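Local coordinates for cellulose hydrolase (Bacillus licheniformis, PDB 4YZT), which hydrolyses beta-1,4-glucan chains of cellulose as a family 5 endoglucanase, here with cellotetraose bound in its active-site cleft, at residues Leu37-Asp42 against Met302-Gly307; Arg72-Trp77 against Asn114-Ser119; Arg217-Tyr222 against Gly264-Ile269. One frame throughout, in Å; residues are numbered along the deposited sequence.

Contact 1 (Leu37-Asp42 against Met302-Gly307). With BGC (beta-D-glucopyranose), chain B; BGC (beta-D-glucopyranose), chain C; BGC (beta-D-glucopyranose), chain D.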
loop_
_atom_site.group_PDB
_atom_site.type_symbol
_atom_site.label_atom_id
_atom_site.label_comp_id
_atom_site.label_asym_id
_atom_site.label_seq_id
_atom_site.Cartn_x
_atom_site.Cartn_y
_atom_site.Cartn_z
ATOM N N LEU A 37 8.223 -2.255 7.420
ATOM C CA LEU A 37 9.525 -2.327 6.757
ATOM C C LEU A 37 9.479 -3.460 5.737
ATOM O O LEU A 37 10.078 -4.520 5.936
ATOM C CB LEU A 37 10.664 -2.560 7.765
ATOM C CG LEU A 37 12.107 -2.522 7.234
ATOM C CD1 LEU A 37 12.586 -1.103 6.895
ATOM C CD2 LEU A 37 13.061 -3.173 8.231
ATOM N N GLY A 38 8.750 -3.244 4.648
ATOM C CA GLY A 38 8.483 -4.314 3.695
ATOM C C GLY A 38 9.676 -4.697 2.829
ATOM O O GLY A 38 10.606 -3.906 2.655
ATOM N N ASN A 39 9.653 -5.927 2.307
ATOM C CA ASN A 39 10.652 -6.409 1.347
ATOM C C ASN A 39 12.101 -6.225 1.828
ATOM O O ASN A 39 12.995 -5.832 1.055
ATOM C CB ASN A 39 10.446 -5.720 -0.019
ATOM C CG ASN A 39 9.237 -6.280 -0.796
ATOM O OD1 ASN A 39 8.380 -6.970 -0.240
ATOM N ND2 ASN A 39 9.185 -5.987 -2.099
ATOM N N THR A 40 12.329 -6.505 3.110
ATOM C CA THR A 40 13.624 -6.254 3.741
ATOM C C THR A 40 14.077 -7.526 4.471
ATOM O O THR A 40 14.650 -8.417 3.831
ATOM C CB THR A 40 13.555 -5.014 4.680
ATOM O OG1 THR A 40 12.959 -3.925 3.957
ATOM C CG2 THR A 40 14.940 -4.601 5.131
ATOM N N LEU A 41 13.796 -7.672 5.766
ATOM C CA LEU A 41 14.157 -8.944 6.408
ATOM C C LEU A 41 13.221 -10.078 5.971
ATOM O O LEU A 41 13.490 -11.248 6.259
ATOM C CB LEU A 41 14.167 -8.824 7.927
ATOM C CG LEU A 41 15.360 -8.019 8.457
ATOM C CD1 LEU A 41 15.047 -6.527 8.461
ATOM C CD2 LEU A 41 15.728 -8.467 9.855
ATOM N N ASP A 42 12.133 -9.729 5.281
ATOM C CA ASP A 42 11.196 -10.725 4.752
ATOM C C ASP A 42 11.577 -11.182 3.342
ATOM O O ASP A 42 10.943 -12.087 2.801
ATOM C CB ASP A 42 9.755 -10.189 4.728
ATOM C CG ASP A 42 9.661 -8.771 4.166
ATOM O OD1 ASP A 42 10.521 -7.943 4.536
ATOM O OD2 ASP A 42 8.740 -8.487 3.367
ATOM N N MET A 302 -1.663 -0.353 10.112
ATOM C CA MET A 302 -0.238 -0.386 9.779
ATOM C C MET A 302 -0.048 -0.406 8.257
ATOM O O MET A 302 -0.498 -1.323 7.573
ATOM C CB MET A 302 0.437 -1.596 10.446
ATOM C CG MET A 302 0.173 -1.660 11.968
ATOM S SD MET A 302 1.303 -2.701 12.923
ATOM C CE MET A 302 2.766 -1.662 12.958
ATOM N N TRP A 303 0.631 0.621 7.742
ATOM C CA TRP A 303 0.720 0.893 6.291
ATOM C C TRP A 303 1.724 -0.025 5.598
ATOM O O TRP A 303 2.870 -0.139 6.052
ATOM C CB TRP A 303 1.135 2.363 6.104
ATOM C CG TRP A 303 0.820 3.059 4.813
ATOM C CD1 TRP A 303 0.007 2.636 3.797
ATOM C CD2 TRP A 303 1.311 4.350 4.424
ATOM N NE1 TRP A 303 -0.022 3.593 2.789
ATOM C CE2 TRP A 303 0.762 4.653 3.162
ATOM C CE3 TRP A 303 2.163 5.277 5.027
ATOM C CZ2 TRP A 303 1.048 5.844 2.488
ATOM C CZ3 TRP A 303 2.442 6.462 4.357
ATOM C CH2 TRP A 303 1.895 6.724 3.097
ATOM N N TRP A 304 1.313 -0.676 4.514
ATOM C CA TRP A 304 2.263 -1.513 3.766
ATOM C C TRP A 304 3.096 -0.673 2.823
ATOM O O TRP A 304 2.577 -0.006 1.918
ATOM C CB TRP A 304 1.564 -2.629 2.979
ATOM C CG TRP A 304 2.569 -3.491 2.236
ATOM C CD1 TRP A 304 2.786 -3.540 0.888
ATOM C CD2 TRP A 304 3.511 -4.408 2.827
ATOM N NE1 TRP A 304 3.812 -4.426 0.603
ATOM C CE2 TRP A 304 4.266 -4.974 1.776
ATOM C CE3 TRP A 304 3.784 -4.803 4.144
ATOM C CZ2 TRP A 304 5.271 -5.920 2.000
ATOM C CZ3 TRP A 304 4.780 -5.739 4.364
ATOM C CH2 TRP A 304 5.515 -6.287 3.296
ATOM N N ASP A 305 4.403 -0.730 3.041
ATOM C CA ASP A 305 5.358 -0.013 2.215
ATOM C C ASP A 305 6.460 -0.993 1.805
ATOM O O ASP A 305 7.286 -1.396 2.633
ATOM C CB ASP A 305 5.909 1.185 2.991
ATOM C CG ASP A 305 6.803 2.079 2.150
ATOM O OD1 ASP A 305 7.138 1.696 1.008
ATOM O OD2 ASP A 305 7.174 3.172 2.634
ATOM N N ASN A 306 6.468 -1.405 0.542
ATOM C CA ASN A 306 7.489 -2.350 0.106
ATOM C C ASN A 306 8.812 -1.690 -0.306
ATOM O O ASN A 306 9.722 -2.366 -0.777
ATOM C CB ASN A 306 6.969 -3.228 -1.044
ATOM C CG ASN A 306 6.744 -2.455 -2.346
ATOM O OD1 ASN A 306 7.004 -1.253 -2.443
ATOM N ND2 ASN A 306 6.269 -3.169 -3.368
ATOM N N GLY A 307 8.909 -0.374 -0.127
ATOM C CA GLY A 307 10.131 0.342 -0.446
ATOM C C GLY A 307 10.053 1.065 -1.780
ATOM O O GLY A 307 10.852 1.957 -2.062
HETATM C C2 BGC B . 5.143 -6.925 -1.891
HETATM C C3 BGC B . 5.775 -7.316 -3.190
HETATM C C4 BGC B . 6.491 -8.623 -3.049
HETATM C C5 BGC B . 5.552 -9.698 -2.534
HETATM C C6 BGC B . 6.306 -10.989 -2.347
HETATM C C1 BGC B . 4.224 -8.012 -1.396
HETATM O O2 BGC B . 4.403 -5.689 -2.012
HETATM O O3 BGC B . 6.670 -6.245 -3.623
HETATM O O4 BGC B . 7.052 -9.114 -4.329
HETATM O O5 BGC B . 4.926 -9.311 -1.253
HETATM O O6 BGC B . 5.398 -12.051 -2.064
HETATM C C2 BGC C . 1.806 -9.881 2.171
HETATM C C3 BGC C . 2.851 -8.946 1.671
HETATM C C4 BGC C . 2.629 -8.583 0.271
HETATM C C5 BGC C . 1.237 -7.965 0.137
HETATM C C6 BGC C . 0.875 -7.442 -1.227
HETATM C C1 BGC C . 0.509 -9.164 1.914
HETATM O O1 BGC C . -0.607 -9.627 2.612
HETATM O O2 BGC C . 1.908 -10.095 3.614
HETATM O O3 BGC C . 4.235 -9.475 1.886
HETATM O O4 BGC C . 3.686 -7.644 -0.142
HETATM O O5 BGC C . 0.270 -9.000 0.499
HETATM O O6 BGC C . 0.788 -8.558 -2.098
HETATM C C2 BGC D . 9.080 -9.857 -5.326
HETATM C C3 BGC D . 10.537 -9.536 -5.502
HETATM C C4 BGC D . 10.769 -8.158 -6.002
HETATM C C5 BGC D . 10.019 -7.165 -5.166
HETATM C C6 BGC D . 10.139 -5.815 -5.788
HETATM C C1 BGC D . 8.429 -8.856 -4.422
HETATM O O2 BGC D . 8.888 -11.175 -4.785
HETATM O O3 BGC D . 11.116 -10.493 -6.418
HETATM O O4 BGC D . 12.165 -7.732 -5.877
HETATM O O5 BGC D . 8.593 -7.531 -5.027
HETATM O O6 BGC D . 9.451 -5.838 -7.012
#
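Gly38 and Asn306 bring the two backbones within 4.2 Å of each other, CA to CA, where the loop after strand 34-36 passes the turn that leaves strand 299-303. The one backbone bond across is weak: Gly38 N meets Asp305 O at 3.1 Å and an angle of 132°. The approach leaves no room for a side chain at Gly38, since a CB there would run into Asp305 O and the ring of Trp304; its CA instead lies 3.6 Å from CH2 of that ring. In this family 5 glycoside hydrolase the first and last strands of the (beta/alpha)8 barrel are neighbours, and the loops that follow them both contribute residues to the glycan site. The Asn39 and Asn306 side chains run alongside each other in the same direction, their amide planes 43° apart, and both donate to O3 of the chain B glucose, from Asn39 ND2 at 3.0 Å and from Asn306 ND2 at 3.1 Å. Asn51 OD1 also engages Asn39 ND2, while Asn308 N holds the other end of the Asn306 amide. Trp304, with CG anti to its backbone N (chi1 -179°), carries its indole to the sugar, where NE1 binds O2 of the same glucose at 3.0 Å and one ring face receives C3 of the chain C glucose. At the far end of the ring, Asp42 OD2 reaches the edge in plane, 3.9 Å from Trp304 CH2.

Contact 2 (Arg72-Trp77 against Asn114-Ser119). With BGC (beta-D-glucopyranose), chain C; BGC (beta-D-glucopyranose), chain B.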
loop_
_atom_site.group_PDB
_atom_site.type_symbol
_atom_site.label_atom_id
_atom_site.label_comp_id
_atom_site.label_asym_id
_atom_site.label_seq_id
_atom_site.Cartn_x
_atom_site.Cartn_y
_atom_site.Cartn_z
ATOM N N ARG A 72 6.088 -2.364 11.900
ATOM C CA ARG A 72 6.041 -3.810 11.741
ATOM C C ARG A 72 7.271 -4.261 10.977
ATOM O O ARG A 72 7.586 -3.710 9.930
ATOM C CB ARG A 72 4.767 -4.237 11.009
ATOM C CG ARG A 72 4.643 -5.729 10.700
ATOM C CD ARG A 72 3.179 -6.001 10.416
ATOM N NE ARG A 72 2.776 -7.388 10.152
ATOM C CZ ARG A 72 2.620 -7.931 8.943
ATOM N NH1 ARG A 72 2.925 -7.246 7.839
ATOM N NH2 ARG A 72 2.181 -9.188 8.833
ATOM N N ILE A 73 7.971 -5.250 11.522
ATOM C CA ILE A 73 9.196 -5.754 10.908
ATOM C C ILE A 73 8.973 -7.192 10.468
ATOM O O ILE A 73 9.165 -8.130 11.249
ATOM C CB ILE A 73 10.413 -5.671 11.878
ATOM C CG1 ILE A 73 10.605 -4.237 12.385
ATOM C CG2 ILE A 73 11.695 -6.160 11.206
ATOM C CD1 ILE A 73 11.587 -4.116 13.543
ATOM N N PRO A 74 8.523 -7.371 9.220
ATOM C CA PRO A 74 8.343 -8.738 8.727
ATOM C C PRO A 74 9.680 -9.432 8.572
ATOM O O PRO A 74 10.638 -8.825 8.089
ATOM C CB PRO A 74 7.632 -8.546 7.373
ATOM C CG PRO A 74 7.855 -7.158 6.985
ATOM C CD PRO A 74 8.027 -6.360 8.262
ATOM N N VAL A 75 9.746 -10.695 8.990
ATOM C CA VAL A 75 10.980 -11.476 8.884
ATOM C C VAL A 75 10.685 -12.859 8.310
ATOM O O VAL A 75 9.820 -13.590 8.813
ATOM C CB VAL A 75 11.679 -11.637 10.239
ATOM C CG1 VAL A 75 12.913 -12.524 10.094
ATOM C CG2 VAL A 75 12.048 -10.274 10.823
ATOM N N THR A 76 11.392 -13.201 7.243
ATOM C CA THR A 76 11.305 -14.532 6.677
ATOM C C THR A 76 12.502 -15.324 7.185
ATOM O O THR A 76 13.654 -14.975 6.909
ATOM C CB THR A 76 11.256 -14.478 5.142
ATOM O OG1 THR A 76 10.088 -13.740 4.746
ATOM C CG2 THR A 76 11.204 -15.888 4.540
ATOM N N TRP A 77 12.229 -16.373 7.958
ATOM C CA TRP A 77 13.288 -17.108 8.652
ATOM C C TRP A 77 13.875 -18.246 7.819
ATOM O O TRP A 77 15.021 -18.656 8.042
ATOM C CB TRP A 77 12.752 -17.649 9.999
ATOM C CG TRP A 77 12.290 -16.519 10.922
ATOM C CD1 TRP A 77 11.065 -15.905 10.919
ATOM C CD2 TRP A 77 13.059 -15.869 11.942
ATOM N NE1 TRP A 77 11.031 -14.913 11.871
ATOM C CE2 TRP A 77 12.241 -14.868 12.513
ATOM C CE3 TRP A 77 14.362 -16.023 12.419
ATOM C CZ2 TRP A 77 12.679 -14.044 13.550
ATOM C CZ3 TRP A 77 14.795 -15.205 13.448
ATOM C CH2 TRP A 77 13.956 -14.232 14.005
ATOM N N ASN A 114 7.502 -10.665 13.394
ATOM C CA ASN A 114 6.718 -11.843 12.986
ATOM C C ASN A 114 7.522 -12.955 12.338
ATOM O O ASN A 114 8.755 -12.916 12.313
ATOM C CB ASN A 114 5.555 -11.421 12.057
ATOM C CG ASN A 114 5.975 -11.165 10.592
ATOM O OD1 ASN A 114 7.103 -11.431 10.160
ATOM N ND2 ASN A 114 5.017 -10.676 9.810
ATOM N N ILE A 115 6.794 -13.961 11.859
ATOM C CA ILE A 115 7.275 -14.930 10.886
ATOM C C ILE A 115 6.494 -14.641 9.596
ATOM O O ILE A 115 5.263 -14.645 9.609
ATOM C CB ILE A 115 7.048 -16.384 11.351
ATOM C CG1 ILE A 115 7.885 -16.692 12.605
ATOM C CG2 ILE A 115 7.328 -17.377 10.213
ATOM C CD1 ILE A 115 7.838 -18.159 13.047
ATOM N N HIS A 116 7.192 -14.372 8.492
ATOM C CA HIS A 116 6.512 -13.845 7.319
ATOM C C HIS A 116 6.371 -14.862 6.171
ATOM O O HIS A 116 5.451 -15.698 6.190
ATOM C CB HIS A 116 7.222 -12.558 6.843
ATOM C CG HIS A 116 6.314 -11.611 6.111
ATOM N ND1 HIS A 116 5.362 -10.844 6.754
ATOM C CD2 HIS A 116 6.176 -11.348 4.789
ATOM C CE1 HIS A 116 4.707 -10.123 5.864
ATOM N NE2 HIS A 116 5.186 -10.408 4.661
ATOM N N HIS A 117 7.262 -14.821 5.179
ATOM C CA HIS A 117 7.037 -15.635 3.976
ATOM C C HIS A 117 7.310 -17.124 4.173
ATOM O O HIS A 117 7.038 -17.932 3.275
ATOM C CB HIS A 117 7.853 -15.094 2.808
ATOM C CG HIS A 117 7.299 -13.818 2.248
ATOM N ND1 HIS A 117 5.946 -13.600 2.111
ATOM C CD2 HIS A 117 7.912 -12.691 1.813
ATOM C CE1 HIS A 117 5.747 -12.390 1.606
ATOM N NE2 HIS A 117 6.923 -11.821 1.422
ATOM N N ASP A 118 7.799 -17.496 5.356
ATOM C CA ASP A 118 7.757 -18.891 5.781
ATOM C C ASP A 118 6.365 -19.500 5.588
ATOM O O ASP A 118 6.236 -20.707 5.355
ATOM C CB ASP A 118 8.163 -19.004 7.243
ATOM C CG ASP A 118 9.494 -18.361 7.508
ATOM O OD1 ASP A 118 9.517 -17.132 7.780
ATOM O OD2 ASP A 118 10.504 -19.088 7.424
ATOM N N SER A 119 5.334 -18.660 5.678
ATOM C CA SER A 119 3.945 -19.115 5.540
ATOM C C SER A 119 3.737 -19.983 4.289
ATOM O O SER A 119 3.130 -21.055 4.365
ATOM C CB SER A 119 2.986 -17.919 5.501
ATOM O OG SER A 119 3.207 -17.131 4.335
HETATM C C2 BGC C . 1.806 -9.881 2.171
HETATM C C3 BGC C . 2.851 -8.946 1.671
HETATM C C4 BGC C . 2.629 -8.583 0.271
HETATM C C5 BGC C . 1.237 -7.965 0.137
HETATM C C6 BGC C . 0.875 -7.442 -1.227
HETATM C C1 BGC C . 0.509 -9.164 1.914
HETATM O O1 BGC C . -0.607 -9.627 2.612
HETATM O O2 BGC C . 1.908 -10.095 3.614
HETATM O O3 BGC C . 4.235 -9.475 1.886
HETATM O O4 BGC C . 3.686 -7.644 -0.142
HETATM O O5 BGC C . 0.270 -9.000 0.499
HETATM O O6 BGC C . 0.788 -8.558 -2.098
HETATM C C2 BGC B . 5.143 -6.925 -1.891
HETATM C C3 BGC B . 5.775 -7.316 -3.190
HETATM C C4 BGC B . 6.491 -8.623 -3.049
HETATM C C5 BGC B . 5.552 -9.698 -2.534
HETATM C C6 BGC B . 6.306 -10.989 -2.347
HETATM C C1 BGC B . 4.224 -8.012 -1.396
HETATM O O2 BGC B . 4.403 -5.689 -2.012
HETATM O O3 BGC B . 6.670 -6.245 -3.623
HETATM O O4 BGC B . 7.052 -9.114 -4.329
HETATM O O5 BGC B . 4.926 -9.311 -1.253
HETATM O O6 BGC B . 5.398 -12.051 -2.064
#
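Arg72 lays one face of its guanidinium against Asn114 ND2, the two planes nearly perpendicular, at the C-terminal end of adjacent parallel strands in the (beta/alpha)8 barrel, the end that carries the active site of such folds. Its NH2 and Asn114 ND2, both donors, pack without bonding; Asn161, Glu158 and Glu271 take up the arginine's N-H groups. Pro74 follows, its CB over the face of the His116 ring, 3.6 Å from the centroid in a CH-pi contact. Val75 then bonds in both directions: its N donates to Asn114 OD1 at 3.0 Å, and its O accepts from His116 N at 2.8 Å. The Asn114 amide thus works at both ends, because ND2 donates to His116 ND1 at 3.1 Å, close to the ring plane, and helps to fix the rotation of the imidazole. A leucine in place of Asn114 would probably leave Val75 N and His116 ND1 without their mates and the histidine ring freer to turn away from the sugar. The other ring nitrogen, His116 NE2, lies 3.1 Å from O3 of the chain C glucose in a nearly straight bond of 171°. Thr76 OG1 accepts from His117 N at 3.1 Å and also pairs with Asp42 O. At Trp77, the backbone N meets the syn lone pair of Asp118 OD1, while the indole NE1 points to a lone pair of Asn114 O, 3.1 Å away and only 5° out of the ring plane.

Contact 3 (Arg217-Tyr222 against Gly264-Ile269)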
loop_
_atom_site.group_PDB
_atom_site.type_symbol
_atom_site.label_atom_id
_atom_site.label_comp_id
_atom_site.label_asym_id
_atom_site.label_seq_id
_atom_site.Cartn_x
_atom_site.Cartn_y
_atom_site.Cartn_z
ATOM N N ARG A 217 -3.982 -11.621 26.971
ATOM C CA ARG A 217 -3.023 -10.683 26.383
ATOM C C ARG A 217 -2.786 -10.991 24.895
ATOM O O ARG A 217 -1.643 -11.161 24.443
ATOM C CB ARG A 217 -1.696 -10.699 27.158
ATOM C CG ARG A 217 -1.835 -10.355 28.653
ATOM C CD ARG A 217 -1.889 -8.851 28.886
ATOM N NE ARG A 217 -0.627 -8.194 28.559
ATOM C CZ ARG A 217 -0.474 -6.877 28.439
ATOM N NH1 ARG A 217 0.713 -6.370 28.141
ATOM N NH2 ARG A 217 -1.508 -6.064 28.613
ATOM N N ILE A 218 -3.871 -11.069 24.130
ATOM C CA ILE A 218 -3.740 -11.267 22.686
ATOM C C ILE A 218 -4.318 -10.085 21.938
ATOM O O ILE A 218 -5.131 -9.342 22.469
ATOM C CB ILE A 218 -4.439 -12.554 22.182
ATOM C CG1 ILE A 218 -5.910 -12.592 22.600
ATOM C CG2 ILE A 218 -3.711 -13.807 22.674
ATOM C CD1 ILE A 218 -6.680 -13.753 21.964
ATOM N N VAL A 219 -3.862 -9.923 20.701
ATOM C CA VAL A 219 -4.345 -8.900 19.773
ATOM C C VAL A 219 -4.782 -9.630 18.501
ATOM O O VAL A 219 -4.120 -10.592 18.069
ATOM C CB VAL A 219 -3.257 -7.853 19.469
ATOM C CG1 VAL A 219 -3.727 -6.838 18.406
ATOM C CG2 VAL A 219 -2.862 -7.130 20.747
ATOM N N LEU A 220 -5.904 -9.217 17.916
ATOM C CA LEU A 220 -6.378 -9.866 16.692
ATOM C C LEU A 220 -5.902 -9.074 15.481
ATOM O O LEU A 220 -5.685 -7.866 15.577
ATOM C CB LEU A 220 -7.904 -9.986 16.688
ATOM C CG LEU A 220 -8.519 -10.604 17.952
ATOM C CD1 LEU A 220 -10.023 -10.790 17.790
ATOM C CD2 LEU A 220 -7.825 -11.912 18.336
ATOM N N THR A 221 -5.741 -9.745 14.343
ATOM C CA THR A 221 -5.274 -9.053 13.154
ATOM C C THR A 221 -5.965 -9.531 11.886
ATOM O O THR A 221 -6.460 -10.656 11.810
ATOM C CB THR A 221 -3.738 -9.209 12.987
ATOM O OG1 THR A 221 -3.235 -8.227 12.061
ATOM C CG2 THR A 221 -3.369 -10.628 12.537
ATOM N N TYR A 222 -6.017 -8.636 10.909
ATOM C CA TYR A 222 -6.354 -8.972 9.528
ATOM C C TYR A 222 -5.614 -7.982 8.636
ATOM O O TYR A 222 -5.037 -6.993 9.126
ATOM C CB TYR A 222 -7.874 -8.934 9.282
ATOM C CG TYR A 222 -8.530 -7.581 9.463
ATOM C CD1 TYR A 222 -8.753 -6.745 8.375
ATOM C CD2 TYR A 222 -8.942 -7.144 10.720
ATOM C CE1 TYR A 222 -9.350 -5.505 8.538
ATOM C CE2 TYR A 222 -9.550 -5.897 10.891
ATOM C CZ TYR A 222 -9.748 -5.084 9.793
ATOM O OH TYR A 222 -10.348 -3.852 9.937
ATOM N N GLY A 264 -13.670 -6.200 23.873
ATOM C CA GLY A 264 -12.403 -6.032 24.570
ATOM C C GLY A 264 -11.144 -6.541 23.872
ATOM O O GLY A 264 -10.049 -6.470 24.448
ATOM N N TYR A 265 -11.279 -7.059 22.657
ATOM C CA TYR A 265 -10.113 -7.498 21.890
ATOM C C TYR A 265 -9.483 -6.346 21.114
ATOM O O TYR A 265 -10.119 -5.794 20.216
ATOM C CB TYR A 265 -10.487 -8.610 20.893
ATOM C CG TYR A 265 -10.821 -9.925 21.544
ATOM C CD1 TYR A 265 -9.813 -10.777 21.977
ATOM C CD2 TYR A 265 -12.139 -10.319 21.724
ATOM C CE1 TYR A 265 -10.111 -11.988 22.586
ATOM C CE2 TYR A 265 -12.446 -11.529 22.335
ATOM C CZ TYR A 265 -11.421 -12.357 22.755
ATOM O OH TYR A 265 -11.712 -13.563 23.358
ATOM N N PRO A 266 -8.224 -5.998 21.428
ATOM C CA PRO A 266 -7.538 -5.032 20.560
ATOM C C PRO A 266 -7.363 -5.620 19.161
ATOM O O PRO A 266 -7.298 -6.848 19.015
ATOM C CB PRO A 266 -6.181 -4.831 21.244
ATOM C CG PRO A 266 -6.379 -5.340 22.664
ATOM C CD PRO A 266 -7.363 -6.466 22.522
ATOM N N VAL A 267 -7.300 -4.764 18.145
ATOM C CA VAL A 267 -7.152 -5.230 16.774
ATOM C C VAL A 267 -6.101 -4.417 16.020
ATOM O O VAL A 267 -6.063 -3.171 16.098
ATOM C CB VAL A 267 -8.506 -5.180 16.017
ATOM C CG1 VAL A 267 -8.327 -5.478 14.526
ATOM C CG2 VAL A 267 -9.507 -6.172 16.637
ATOM N N ILE A 268 -5.237 -5.140 15.310
ATOM C CA ILE A 268 -4.244 -4.537 14.434
ATOM C C ILE A 268 -4.527 -4.891 12.982
ATOM O O ILE A 268 -4.610 -6.063 12.627
ATOM C CB ILE A 268 -2.804 -5.001 14.770
ATOM C CG1 ILE A 268 -2.358 -4.460 16.124
ATOM C CG2 ILE A 268 -1.809 -4.535 13.677
ATOM C CD1 ILE A 268 -0.979 -4.977 16.575
ATOM N N ILE A 269 -4.674 -3.872 12.147
ATOM C CA ILE A 269 -4.718 -4.074 10.706
ATOM C C ILE A 269 -3.261 -4.106 10.256
ATOM O O ILE A 269 -2.629 -3.054 10.117
ATOM C CB ILE A 269 -5.507 -2.959 10.007
ATOM C CG1 ILE A 269 -6.937 -2.887 10.555
ATOM C CG2 ILE A 269 -5.552 -3.174 8.518
ATOM C CD1 ILE A 269 -7.568 -1.515 10.420
#
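Thr221 OG1 donates to the backbone carbonyl of its strand neighbour, reaching Ile268 O at 2.6 Å, so that a side-chain hydroxyl joins the bonding between two parallel strands. With OG1 anti to its own backbone N (chi1 -163°), the hydroxyl is swung across to that oxygen, which also takes a weak bond from Tyr222 N at 3.4 Å. The regular bonds precede it: Leu220 N to Pro266 O at 3.0 Å, and Ile268 N to Leu220 O at 2.8 Å. These are the sixth and seventh strands of the (beta/alpha)8 barrel, their short segments 32° apart in direction. On the face with Thr221 and Ile268, Val219 CG1 packs 3.6 Å from Ile268 CG1. On the other, toward helix 243-261, Tyr222 lies alongside Ile269 with its CZ 3.6 Å from CG1 of that residue, and CE2 touches Val267 CG1. Leu220 CD1 rests 3.8 Å from Tyr265 CB, and Ile218 CD1 meets the edge of the Tyr265 ring. Tyr222 OH is buried against Ile269 CG1 and CD1, with no hydrogen-bonding partner in the model. The packing is thus mostly apolar, and Thr221 pays for its buried hydroxyl by supplementing the main-chain bonding at Ile268 O.

The three contacts sample one closed barrel of eight parallel strands. Contact 1 joins the loops after the first and last strands, contact 2 the exits of the second and third, and contact 3 the N-terminal parts of the sixth and seventh. Along the chain, contacts 2 and 3 follow one another inside the long span closed by contact 1. Contacts 1 and 2, with centres about 10 Å apart, touch where Leu37 N meets Arg72 O and share the same two glucose units. Contact 3, its centre about 20 Å from that of contact 1, reaches it through Met302 N and Ile269 O. The example separates sugar-binding loops from the packed strand scaffold they grow from.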